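Cytochrome P450 (Novosphingobium aromaticivorans, PDB 3OFT) is a haem protein of the cytochrome P450 family, CYP101C1, a mainly helical single chain that holds iron protoporphyrin IX in its interior. Local coordinates at residues Pro37-Ser42 against Val291-Val296; Arg58-Asp63 against Asp302-Pro307; Leu67-Leu72 against Val283-Val288. All blocks are in the same frame, centred on the assembly; numbering follows the deposited sequence.

Contact 1 (Pro37-Ser42 against Val291-Val296); sequences PGLVWS and VDADGV
L39, the first residue of strand 39-42, makes the largest share of this contact by pushing its side chain against the tip of a beta hairpin formed by 291-296. Its CG stands anti to the backbone N (chi1 -170°), and from there one branch, CD2, does the touching. That methyl group lies 3.6 Å from the CB of A293 and also 3.6 Å from the CG2 of V296, so it sits against the two residues that open and close the turn. L39 and V296 meet at a slant. CG2, the branch of V296 that meets L39, is the one lying between the backbone N and carbonyl carbon of its own residue.

Beside this apolar patch D294 extends its carboxylate, with CG anti to the backbone N (chi1 -171°), toward the backbone of G38 and L39. OD2 comes within 3.3 Å of the L39 N, but the angle is too poor for a hydrogen bond. A water makes the firm link instead: it accepts from the G38 N at 3.0 Å and donates to the D294 OD2 at 2.6 Å. The charge itself is met by two arginines, R10 at OD2 and R53 at OD1, which should keep the acid ionised. R10 also donates to the L39 carbonyl, so a single guanidinium serves both segments.

D294 and G295 form the corners of a type I' turn, both with positive phi, and the hairpin closes through paired bonds between A293 and V296, with the V296 N 2.9 Å from the A293 O. The arrangement is that of a two-residue type I' beta hairpin docked, through its turn, beside the strand next to the outermost strand 11-12 in the mixed beta sheet of a P450 fold.

Contact 2 (Arg58-Asp63 against Asp302-Pro307); sequences RELWGD and DLVYLP. With HEM (protoporphyrin IX containing Fe), chain D.
The axis of helical residues 58-62 passes 8.9 Å from that of strand 303-307, the two directions enclosing 119°, and this last turn of helix 54-62 supplies the residues that meet the strand. L60 comes first. Its CB rests against the CD2 of L306 at 3.9 Å, and its own CD2 reaches the CG1 of V304 at 4.0 Å, the L60 and V304 side chains standing roughly perpendicular. Its other branch, CD1, packs on V291 and A293 of the neighbouring hairpin.

W61 follows, with CG anti to the backbone N (chi1 -158°). The indole runs past L306 in the opposite sense, so that the two side chains lie alongside one another: the six-membered ring has its CE3 3.7 Å from the CB of L306, while the CD1 of L306 tucks in near the start of the tryptophan, 3.5 Å from the W61 CA. L306 achieves this with CG anti to its carbonyl carbon, its two methyl groups divided between W61 and L60. Further along the indole, CZ3 approaches the L306 O to 3.4 Å.

The pyrrole edge of W61 is turned to the haem. NE1 donates to propionate oxygen O2A of HEM at 2.9 Å, with an N-H...O angle of 147°, and that oxygen lies near the indole plane. R285 shares the same oxygen, and R98 and H343 also hydrogen-bond to the haem. Side chain to side chain the contact is thus apolar, and the indole N-H is given to the cofactor; the leucine packing along the indole is consistent with holding it so that this N-H faces the propionate, whose negative charge it would, with R285, help to offset.

Contact 3 (Leu67-Leu72 against Val283-Val288); sequences LSSQCL and VSRNAV. With HEM (protoporphyrin IX containing Fe), chain D; HX2 ((2R,5R)-hexane-2,5-diol), chain E.
Two backbone bonds join S68 and N286 as an antiparallel hydrogen-bonded pair: the S68 N donates to the N286 O, and the N286 N returns to the S68 O at 2.9 Å, in the carbonyl plane. L67 and A287 flank it as a non-hydrogen-bonded pair.

Beyond S68 the strand pairing ends and the loop curls over N286 and R285. N286, its CG placed between the backbone N and carbonyl carbon (chi1 54°), folds its OD1 back to accept from the C71 N at 3.1 Å, the donor standing above the amide plane. S68 OG accepts from the Q70 N at 3.0 Å, an ST turn, and is also bonded to D90; a water ties it to N286 ND2.

R285 bends at chi2 (-67°) to reach the haem propionate with two roughly straight bonds, NH1 to HEM O1A at 2.9 Å and NH2 to HEM O2A at 2.8 Å. NH1 also donates to the S284 O, and a water accepts from NE, so each guanidinium nitrogen is engaged. S69 OG sits over one face of the group, 3.4 Å from the R285 CZ.

Another water donates to both the S69 O and the S284 O. Nearer the diol, two waters donate to the L72 O; one accepts from the S284 N, and both are hydrogen-bonded to HX2 O1, linking backbone to ligand. The bidentate, end-on pairing of R285 with the propionate would probably stabilise its ionised form.

Contacts 2 and 3 lie side by side at the haem, their centres 8 Å apart, with contact 1 beyond them, about 25 Å from the centre of the chain. Contacts 2 and 3 share the haem propionate, and their strands 303-307 and 282-287 are sheet neighbours: the L306 N lies 2.8 Å from the V283 O. W61 CD1 also approaches R285 NH2 to 3.4 Å. Contact 1 is 10 Å from contact 2 and 16 Å from contact 3, centre to centre. It is joined to both through V291, whose CG2 lies 3.9 Å from the L67 CD2, and to contact 2 by A293 against L60. HX2 touches contact 3 directly, whereas the W61 side chain stays about 7 Å from it.

Contact 1 (Pro37-Ser42 against Val291-Val296)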
loop_
_atom_site.group_PDB
_atom_site.type_symbol
_atom_site.label_atom_id
_atom_site.label_comp_id
_atom_site.label_asym_id
_atom_site.label_seq_id
_atom_site.Cartn_x
_atom_site.Cartn_y
_atom_site.Cartn_z
ATOM N N PRO A 37 -23.869 -10.966 4.115
ATOM C CA PRO A 37 -23.316 -11.325 5.416
ATOM C C PRO A 37 -21.927 -10.663 5.668
ATOM O O PRO A 37 -21.194 -10.385 4.714
ATOM C CB PRO A 37 -23.194 -12.852 5.333
ATOM C CG PRO A 37 -24.163 -13.273 4.237
ATOM C CD PRO A 37 -24.149 -12.141 3.269
ATOM N N GLY A 38 -21.610 -10.396 6.927
ATOM C CA GLY A 38 -20.373 -9.707 7.300
ATOM C C GLY A 38 -19.126 -10.565 7.218
ATOM O O GLY A 38 -18.015 -10.064 7.412
ATOM N N LEU A 39 -19.311 -11.862 6.963
ATOM C CA LEU A 39 -18.191 -12.813 6.772
ATOM C C LEU A 39 -18.686 -13.876 5.818
ATOM O O LEU A 39 -19.665 -14.575 6.139
ATOM C CB LEU A 39 -17.744 -13.413 8.116
ATOM C CG LEU A 39 -16.476 -14.250 8.260
ATOM C CD1 LEU A 39 -15.255 -13.606 7.597
ATOM C CD2 LEU A 39 -16.181 -14.481 9.766
ATOM N N VAL A 40 -18.093 -13.931 4.623
ATOM C CA VAL A 40 -18.550 -14.814 3.526
ATOM C C VAL A 40 -17.425 -15.781 3.148
ATOM O O VAL A 40 -16.242 -15.519 3.439
ATOM C CB VAL A 40 -19.074 -14.015 2.264
ATOM C CG1 VAL A 40 -20.368 -13.279 2.589
ATOM C CG2 VAL A 40 -18.039 -13.020 1.708
ATOM N N TRP A 41 -17.777 -16.915 2.548
ATOM C CA TRP A 41 -16.785 -17.887 2.092
ATOM C C TRP A 41 -16.817 -17.858 0.598
ATOM O O TRP A 41 -17.841 -18.191 0.023
ATOM C CB TRP A 41 -17.165 -19.302 2.536
ATOM C CG TRP A 41 -16.269 -20.379 1.964
ATOM C CD1 TRP A 41 -16.502 -21.148 0.853
ATOM C CD2 TRP A 41 -15.011 -20.802 2.494
ATOM N NE1 TRP A 41 -15.446 -22.035 0.658
ATOM C CE2 TRP A 41 -14.528 -21.845 1.660
ATOM C CE3 TRP A 41 -14.255 -20.424 3.618
ATOM C CZ2 TRP A 41 -13.323 -22.499 1.902
ATOM C CZ3 TRP A 41 -13.049 -21.085 3.859
ATOM C CH2 TRP A 41 -12.605 -22.118 3.005
ATOM N N SER A 42 -15.714 -17.470 -0.051
ATOM C CA SER A 42 -15.689 -17.473 -1.510
ATOM C C SER A 42 -15.164 -18.818 -1.957
ATOM O O SER A 42 -14.216 -19.338 -1.380
ATOM C CB SER A 42 -14.809 -16.355 -2.091
ATOM O OG SER A 42 -14.667 -16.519 -3.493
ATOM N N VAL A 291 -11.375 -19.316 15.400
ATOM C CA VAL A 291 -11.780 -17.934 15.713
ATOM C C VAL A 291 -13.256 -17.789 15.406
ATOM O O VAL A 291 -13.672 -17.886 14.248
ATOM C CB VAL A 291 -11.017 -16.846 14.850
ATOM C CG1 VAL A 291 -11.607 -15.426 15.094
ATOM C CG2 VAL A 291 -9.532 -16.862 15.114
ATOM N N ASP A 292 -14.047 -17.518 16.432
ATOM C CA ASP A 292 -15.445 -17.205 16.217
ATOM C C ASP A 292 -15.572 -15.752 15.824
ATOM O O ASP A 292 -14.952 -14.883 16.468
ATOM C CB ASP A 292 -16.232 -17.398 17.504
ATOM C CG ASP A 292 -16.476 -18.868 17.829
ATOM O OD1 ASP A 292 -16.008 -19.754 17.069
ATOM O OD2 ASP A 292 -17.141 -19.128 18.864
ATOM N N ALA A 293 -16.410 -15.505 14.815
ATOM C CA ALA A 293 -16.579 -14.190 14.228
ATOM C C ALA A 293 -17.904 -14.135 13.474
ATOM O O ALA A 293 -18.212 -15.019 12.653
ATOM C CB ALA A 293 -15.425 -13.898 13.277
ATOM N N ASP A 294 -18.682 -13.091 13.729
ATOM C CA ASP A 294 -19.940 -12.860 13.023
ATOM C C ASP A 294 -20.888 -14.074 13.024
ATOM O O ASP A 294 -21.638 -14.275 12.062
ATOM C CB ASP A 294 -19.676 -12.422 11.574
ATOM C CG ASP A 294 -20.952 -11.951 10.869
ATOM O OD1 ASP A 294 -21.727 -11.199 11.504
ATOM O OD2 ASP A 294 -21.187 -12.313 9.695
ATOM N N GLY A 295 -20.817 -14.901 14.068
ATOM C CA GLY A 295 -21.689 -16.079 14.170
ATOM C C GLY A 295 -21.236 -17.339 13.448
ATOM O O GLY A 295 -22.007 -18.301 13.311
ATOM N N VAL A 296 -20.002 -17.342 12.954
ATOM C CA VAL A 296 -19.405 -18.546 12.372
ATOM C C VAL A 296 -18.049 -18.767 13.034
ATOM O O VAL A 296 -17.641 -17.969 13.887
ATOM C CB VAL A 296 -19.263 -18.502 10.826
ATOM C CG1 VAL A 296 -20.638 -18.513 10.139
ATOM C CG2 VAL A 296 -18.388 -17.302 10.361
HETATM O O HOH W 1 -23.527 -11.367 8.950
#

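Contact 2 (Arg58-Asp63 against Asp302-Pro307)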
loop_
_atom_site.group_PDB
_atom_site.type_symbol
_atom_site.label_atom_id
_atom_site.label_comp_id
_atom_site.label_asym_id
_atom_site.label_seq_id
_atom_site.Cartn_x
_atom_site.Cartn_y
_atom_site.Cartn_z
ATOM N N ARG A 58 -12.075 -4.991 10.922
ATOM C CA ARG A 58 -11.242 -4.380 11.961
ATOM C C ARG A 58 -10.815 -5.378 13.085
ATOM O O ARG A 58 -9.640 -5.384 13.539
ATOM C CB ARG A 58 -11.953 -3.147 12.537
ATOM C CG ARG A 58 -11.165 -2.420 13.560
ATOM C CD ARG A 58 -10.061 -1.610 12.925
ATOM N NE ARG A 58 -9.454 -0.722 13.931
ATOM C CZ ARG A 58 -8.709 0.345 13.647
ATOM N NH1 ARG A 58 -8.471 0.659 12.389
ATOM N NH2 ARG A 58 -8.184 1.073 14.624
ATOM N N GLU A 59 -11.741 -6.210 13.540
ATOM C CA GLU A 59 -11.455 -7.164 14.615
ATOM C C GLU A 59 -10.481 -8.265 14.180
ATOM O O GLU A 59 -9.539 -8.609 14.899
ATOM C CB GLU A 59 -12.735 -7.757 15.225
ATOM C CG GLU A 59 -13.415 -8.862 14.408
ATOM C CD GLU A 59 -14.531 -9.590 15.159
ATOM O OE1 GLU A 59 -15.293 -10.324 14.487
ATOM O OE2 GLU A 59 -14.643 -9.420 16.396
ATOM N N LEU A 60 -10.699 -8.833 13.010
ATOM C CA LEU A 60 -9.830 -9.946 12.575
ATOM C C LEU A 60 -8.415 -9.488 12.205
ATOM O O LEU A 60 -7.437 -10.203 12.439
ATOM C CB LEU A 60 -10.477 -10.572 11.354
ATOM C CG LEU A 60 -11.451 -11.743 11.517
ATOM C CD1 LEU A 60 -11.951 -12.130 12.918
ATOM C CD2 LEU A 60 -12.427 -11.955 10.276
ATOM N N TRP A 61 -8.297 -8.277 11.657
ATOM C CA TRP A 61 -6.992 -7.737 11.252
ATOM C C TRP A 61 -6.106 -7.553 12.476
ATOM O O TRP A 61 -4.880 -7.735 12.415
ATOM C CB TRP A 61 -7.197 -6.393 10.554
ATOM C CG TRP A 61 -6.075 -5.953 9.629
ATOM C CD1 TRP A 61 -4.734 -5.920 9.882
ATOM C CD2 TRP A 61 -6.253 -5.418 8.325
ATOM N NE1 TRP A 61 -4.052 -5.406 8.768
ATOM C CE2 TRP A 61 -4.976 -5.093 7.812
ATOM C CE3 TRP A 61 -7.376 -5.186 7.530
ATOM C CZ2 TRP A 61 -4.792 -4.554 6.522
ATOM C CZ3 TRP A 61 -7.199 -4.638 6.247
ATOM C CH2 TRP A 61 -5.908 -4.329 5.764
ATOM N N GLY A 62 -6.730 -7.186 13.590
ATOM C CA GLY A 62 -5.995 -6.927 14.813
ATOM C C GLY A 62 -5.682 -8.172 15.642
ATOM O O GLY A 62 -4.891 -8.095 16.594
ATOM N N ASP A 63 -6.298 -9.304 15.304
ATOM C CA ASP A 63 -6.080 -10.561 16.043
ATOM C C ASP A 63 -4.817 -11.228 15.513
ATOM O O ASP A 63 -4.880 -12.249 14.828
ATOM C CB ASP A 63 -7.301 -11.493 15.903
ATOM C CG ASP A 63 -7.286 -12.677 16.899
ATOM O OD1 ASP A 63 -6.224 -12.957 17.511
ATOM O OD2 ASP A 63 -8.357 -13.340 17.023
ATOM N N ASP A 302 -7.840 -22.393 7.824
ATOM C CA ASP A 302 -8.625 -21.595 6.878
ATOM C C ASP A 302 -7.862 -20.309 6.587
ATOM O O ASP A 302 -7.212 -19.754 7.488
ATOM C CB ASP A 302 -9.980 -21.156 7.466
ATOM C CG ASP A 302 -11.022 -22.280 7.512
ATOM O OD1 ASP A 302 -12.132 -21.998 8.005
ATOM O OD2 ASP A 302 -10.741 -23.421 7.082
ATOM N N LEU A 303 -7.963 -19.830 5.347
ATOM C CA LEU A 303 -7.480 -18.471 4.986
ATOM C C LEU A 303 -8.596 -17.431 5.090
ATOM O O LEU A 303 -9.769 -17.740 4.846
ATOM C CB LEU A 303 -6.914 -18.454 3.563
ATOM C CG LEU A 303 -5.437 -18.777 3.261
ATOM C CD1 LEU A 303 -4.713 -19.582 4.328
ATOM C CD2 LEU A 303 -5.254 -19.338 1.833
ATOM N N VAL A 304 -8.209 -16.211 5.467
ATOM C CA VAL A 304 -9.127 -15.090 5.654
ATOM C C VAL A 304 -8.582 -13.873 4.891
ATOM O O VAL A 304 -7.393 -13.546 5.029
ATOM C CB VAL A 304 -9.237 -14.686 7.147
ATOM C CG1 VAL A 304 -10.322 -13.620 7.308
ATOM C CG2 VAL A 304 -9.497 -15.928 8.036
ATOM N N TYR A 305 -9.424 -13.238 4.081
ATOM C CA TYR A 305 -8.996 -12.066 3.297
ATOM C C TYR A 305 -9.674 -10.830 3.887
ATOM O O TYR A 305 -10.897 -10.845 4.146
ATOM C CB TYR A 305 -9.415 -12.238 1.840
ATOM C CG TYR A 305 -8.691 -11.347 0.854
ATOM C CD1 TYR A 305 -9.357 -10.298 0.234
ATOM C CD2 TYR A 305 -7.331 -11.542 0.576
ATOM C CE1 TYR A 305 -8.699 -9.490 -0.695
ATOM C CE2 TYR A 305 -6.663 -10.727 -0.335
ATOM C CZ TYR A 305 -7.362 -9.709 -0.956
ATOM O OH TYR A 305 -6.726 -8.910 -1.876
ATOM N N LEU A 306 -8.887 -9.775 4.091
ATOM C CA LEU A 306 -9.319 -8.583 4.816
ATOM C C LEU A 306 -9.123 -7.330 3.966
ATOM O O LEU A 306 -7.999 -6.856 3.840
ATOM C CB LEU A 306 -8.498 -8.432 6.105
ATOM C CG LEU A 306 -8.445 -9.629 7.037
ATOM C CD1 LEU A 306 -7.556 -9.306 8.220
ATOM C CD2 LEU A 306 -9.863 -10.022 7.528
ATOM N N PRO A 307 -10.218 -6.766 3.423
ATOM C CA PRO A 307 -10.128 -5.566 2.632
ATOM C C PRO A 307 -10.293 -4.314 3.475
ATOM O O PRO A 307 -11.340 -4.096 4.058
ATOM C CB PRO A 307 -11.270 -5.713 1.641
ATOM C CG PRO A 307 -12.311 -6.499 2.391
ATOM C CD PRO A 307 -11.557 -7.387 3.345
HETATM C CHA HEM D . 2.603 -2.932 6.406
HETATM C CHB HEM D . -0.306 -0.148 3.669
HETATM C CHC HEM D . 3.496 2.552 2.422
HETATM C CHD HEM D . 6.444 -0.777 4.247
HETATM C C1A HEM D . 1.491 -2.355 5.821
HETATM C C2A HEM D . 0.130 -2.767 6.070
HETATM C C3A HEM D . -0.690 -2.022 5.337
HETATM C C4A HEM D . 0.136 -1.108 4.546
HETATM C CMA HEM D . -2.230 -2.190 5.293
HETATM C CAA HEM D . -0.312 -3.868 7.077
HETATM C CBA HEM D . -0.164 -5.208 6.392
HETATM C CGA HEM D . -0.674 -6.355 7.253
HETATM O O1A HEM D . -0.480 -7.541 6.839
HETATM O O2A HEM D . -1.280 -6.158 8.353
HETATM C C1B HEM D . 0.462 0.853 3.089
HETATM C C2B HEM D . -0.034 1.955 2.305
HETATM C C3B HEM D . 1.040 2.696 1.971
HETATM C C4B HEM D . 2.220 2.071 2.537
HETATM C CMB HEM D . -1.520 2.177 1.968
HETATM C CAB HEM D . 1.176 3.966 1.126
HETATM C CBB HEM D . 0.139 4.553 0.499
HETATM C C1C HEM D . 4.658 1.936 2.784
HETATM C C2C HEM D . 6.012 2.449 2.624
HETATM C C3C HEM D . 6.828 1.477 3.118
HETATM C C4C HEM D . 6.021 0.416 3.675
HETATM C CMC HEM D . 6.379 3.814 1.958
HETATM C CAC HEM D . 8.370 1.430 3.259
HETATM C CBC HEM D . 9.186 2.037 2.404
HETATM C C1D HEM D . 5.706 -1.624 5.008
HETATM C C2D HEM D . 6.268 -2.726 5.777
HETATM C C3D HEM D . 5.075 -3.355 6.473
HETATM C C4D HEM D . 3.908 -2.634 6.047
HETATM C CMD HEM D . 7.781 -3.125 5.908
HETATM C CAD HEM D . 5.172 -4.574 7.436
HETATM C CBD HEM D . 5.046 -3.998 8.857
HETATM C CGD HEM D . 4.948 -5.210 9.789
HETATM O O1D HEM D . 4.663 -6.344 9.351
HETATM O O2D HEM D . 5.097 -5.058 11.006
HETATM N NA HEM D . 1.459 -1.313 4.892
HETATM N NB HEM D . 1.825 0.999 3.238
HETATM N NC HEM D . 4.706 0.730 3.465
HETATM N ND HEM D . 4.325 -1.617 5.172
HETATM FE FE HEM D . 3.078 -0.257 4.253
HETATM O O HOH W 2 3.239 -1.680 2.339
#

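Contact 3 (Leu67-Leu72 against Val283-Val288)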
loop_
_atom_site.group_PDB
_atom_site.type_symbol
_atom_site.label_atom_id
_atom_site.label_comp_id
_atom_site.label_asym_id
_atom_site.label_seq_id
_atom_site.Cartn_x
_atom_site.Cartn_y
_atom_site.Cartn_z
ATOM N N LEU A 67 -4.777 -15.261 14.023
ATOM C CA LEU A 67 -4.736 -15.171 12.548
ATOM C C LEU A 67 -3.341 -14.716 12.138
ATOM O O LEU A 67 -3.017 -13.530 12.230
ATOM C CB LEU A 67 -5.805 -14.193 12.040
ATOM C CG LEU A 67 -7.256 -14.566 12.338
ATOM C CD1 LEU A 67 -8.136 -13.539 11.626
ATOM C CD2 LEU A 67 -7.604 -15.971 11.827
ATOM N N SER A 68 -2.550 -15.682 11.683
ATOM C CA SER A 68 -1.146 -15.553 11.344
ATOM C C SER A 68 -0.998 -14.822 10.037
ATOM O O SER A 68 -1.857 -14.917 9.130
ATOM C CB SER A 68 -0.470 -16.946 11.236
ATOM O OG SER A 68 0.879 -16.917 10.719
ATOM N N SER A 69 0.123 -14.115 9.957
ATOM C CA SER A 69 0.512 -13.345 8.769
ATOM C C SER A 69 1.410 -14.172 7.871
ATOM O O SER A 69 1.926 -13.671 6.857
ATOM C CB SER A 69 1.244 -12.062 9.155
ATOM O OG SER A 69 0.324 -11.140 9.725
ATOM N N GLN A 70 1.617 -15.436 8.236
ATOM C CA GLN A 70 2.594 -16.233 7.517
ATOM C C GLN A 70 2.279 -16.461 6.056
ATOM O O GLN A 70 3.184 -16.474 5.215
ATOM C CB GLN A 70 2.687 -17.622 8.146
ATOM C CG GLN A 70 4.017 -18.159 8.071
ATOM C CD GLN A 70 4.669 -17.969 9.397
ATOM O OE1 GLN A 70 4.721 -16.837 9.932
ATOM N NE2 GLN A 70 5.135 -19.076 9.982
ATOM N N CYS A 71 1.001 -16.683 5.758
ATOM C CA CYS A 71 0.584 -17.116 4.401
ATOM C C CYS A 71 0.883 -16.079 3.273
ATOM O O CYS A 71 1.129 -16.457 2.120
ATOM C CB CYS A 71 -0.907 -17.500 4.413
ATOM S SG CYS A 71 -2.096 -16.103 4.723
ATOM N N LEU A 72 0.842 -14.790 3.614
ATOM C CA LEU A 72 1.031 -13.651 2.676
ATOM C C LEU A 72 -0.134 -13.441 1.705
ATOM O O LEU A 72 -0.590 -12.316 1.522
ATOM C CB LEU A 72 2.361 -13.700 1.891
ATOM C CG LEU A 72 2.722 -12.520 0.952
ATOM C CD1 LEU A 72 2.920 -11.259 1.793
ATOM C CD2 LEU A 72 3.996 -12.780 0.147
ATOM N N VAL A 283 -5.358 -7.651 2.809
ATOM C CA VAL A 283 -4.351 -8.594 3.294
ATOM C C VAL A 283 -4.937 -9.971 3.541
ATOM O O VAL A 283 -6.162 -10.124 3.730
ATOM C CB VAL A 283 -3.661 -8.117 4.595
ATOM C CG1 VAL A 283 -2.947 -6.771 4.362
ATOM C CG2 VAL A 283 -4.674 -8.075 5.794
ATOM N N SER A 284 -4.051 -10.960 3.608
ATOM C CA SER A 284 -4.478 -12.347 3.918
ATOM C C SER A 284 -3.990 -12.788 5.290
ATOM O O SER A 284 -2.957 -12.295 5.776
ATOM C CB SER A 284 -3.931 -13.315 2.855
ATOM O OG SER A 284 -4.409 -12.993 1.555
ATOM N N ARG A 285 -4.728 -13.699 5.935
ATOM C CA ARG A 285 -4.232 -14.332 7.167
ATOM C C ARG A 285 -4.546 -15.802 7.099
ATOM O O ARG A 285 -5.488 -16.181 6.416
ATOM C CB ARG A 285 -4.989 -13.778 8.401
ATOM C CG ARG A 285 -4.819 -12.245 8.662
ATOM C CD ARG A 285 -3.364 -11.966 9.046
ATOM N NE ARG A 285 -3.194 -10.583 9.542
ATOM C CZ ARG A 285 -2.592 -9.620 8.872
ATOM N NH1 ARG A 285 -2.093 -9.804 7.645
ATOM N NH2 ARG A 285 -2.445 -8.437 9.461
ATOM N N ASN A 286 -3.811 -16.627 7.850
ATOM C CA ASN A 286 -4.178 -18.029 7.955
ATOM C C ASN A 286 -4.460 -18.298 9.419
ATOM O O ASN A 286 -3.694 -17.913 10.300
ATOM C CB ASN A 286 -3.061 -18.964 7.393
ATOM C CG ASN A 286 -1.692 -18.710 8.022
ATOM O OD1 ASN A 286 -1.065 -17.647 7.836
ATOM N ND2 ASN A 286 -1.184 -19.710 8.733
ATOM N N ALA A 287 -5.570 -18.959 9.686
ATOM C CA ALA A 287 -5.913 -19.240 11.066
ATOM C C ALA A 287 -4.952 -20.263 11.697
ATOM O O ALA A 287 -4.698 -21.332 11.127
ATOM C CB ALA A 287 -7.358 -19.697 11.169
ATOM N N VAL A 288 -4.410 -19.928 12.869
ATOM C CA VAL A 288 -3.595 -20.886 13.676
ATOM C C VAL A 288 -4.288 -21.392 14.977
ATOM O O VAL A 288 -3.733 -22.256 15.715
ATOM C CB VAL A 288 -2.178 -20.342 13.993
ATOM C CG1 VAL A 288 -1.333 -20.234 12.708
ATOM C CG2 VAL A 288 -2.286 -19.011 14.725
HETATM C CHA HEM D . 2.603 -2.932 6.406
HETATM C CHB HEM D . -0.306 -0.148 3.669
HETATM C CHC HEM D . 3.496 2.552 2.422
HETATM C CHD HEM D . 6.444 -0.777 4.247
HETATM C C1A HEM D . 1.491 -2.355 5.821
HETATM C C2A HEM D . 0.130 -2.767 6.070
HETATM C C3A HEM D . -0.690 -2.022 5.337
HETATM C C4A HEM D . 0.136 -1.108 4.546
HETATM C CMA HEM D . -2.230 -2.190 5.293
HETATM C CAA HEM D . -0.312 -3.868 7.077
HETATM C CBA HEM D . -0.164 -5.208 6.392
HETATM C CGA HEM D . -0.674 -6.355 7.253
HETATM O O1A HEM D . -0.480 -7.541 6.839
HETATM O O2A HEM D . -1.280 -6.158 8.353
HETATM C C1B HEM D . 0.462 0.853 3.089
HETATM C C2B HEM D . -0.034 1.955 2.305
HETATM C C3B HEM D . 1.040 2.696 1.971
HETATM C C4B HEM D . 2.220 2.071 2.537
HETATM C CMB HEM D . -1.520 2.177 1.968
HETATM C CAB HEM D . 1.176 3.966 1.126
HETATM C CBB HEM D . 0.139 4.553 0.499
HETATM C C1C HEM D . 4.658 1.936 2.784
HETATM C C2C HEM D . 6.012 2.449 2.624
HETATM C C3C HEM D . 6.828 1.477 3.118
HETATM C C4C HEM D . 6.021 0.416 3.675
HETATM C CMC HEM D . 6.379 3.814 1.958
HETATM C CAC HEM D . 8.370 1.430 3.259
HETATM C CBC HEM D . 9.186 2.037 2.404
HETATM C C1D HEM D . 5.706 -1.624 5.008
HETATM C C2D HEM D . 6.268 -2.726 5.777
HETATM C C3D HEM D . 5.075 -3.355 6.473
HETATM C C4D HEM D . 3.908 -2.634 6.047
HETATM C CMD HEM D . 7.781 -3.125 5.908
HETATM C CAD HEM D . 5.172 -4.574 7.436
HETATM C CBD HEM D . 5.046 -3.998 8.857
HETATM C CGD HEM D . 4.948 -5.210 9.789
HETATM O O1D HEM D . 4.663 -6.344 9.351
HETATM O O2D HEM D . 5.097 -5.058 11.006
HETATM N NA HEM D . 1.459 -1.313 4.892
HETATM N NB HEM D . 1.825 0.999 3.238
HETATM N NC HEM D . 4.706 0.730 3.465
HETATM N ND HEM D . 4.325 -1.617 5.172
HETATM FE FE HEM D . 3.078 -0.257 4.253
HETATM C C1 HX2 E . 0.489 -8.880 0.078
HETATM O O1 HX2 E . -1.912 -8.506 0.366
HETATM C C2 HX2 E . -0.653 -7.853 0.094
HETATM O O2 HX2 E . 2.265 -4.014 1.169
HETATM C C3 HX2 E . -0.406 -6.667 1.030
HETATM C C4 HX2 E . 0.924 -5.948 0.745
HETATM C C5 HX2 E . 0.957 -4.539 1.352
HETATM C C6 HX2 E . 0.653 -4.596 2.863
HETATM O O HOH W 3 -4.651 -10.770 12.114
HETATM O O HOH W 4 1.604 -19.683 10.361
HETATM O O HOH W 5 0.015 -12.115 5.480
HETATM O O HOH W 6 -1.332 -10.117 2.965
HETATM O O HOH W 7 -2.817 -11.175 0.121
HETATM O O HOH W 2 3.239 -1.680 2.339
#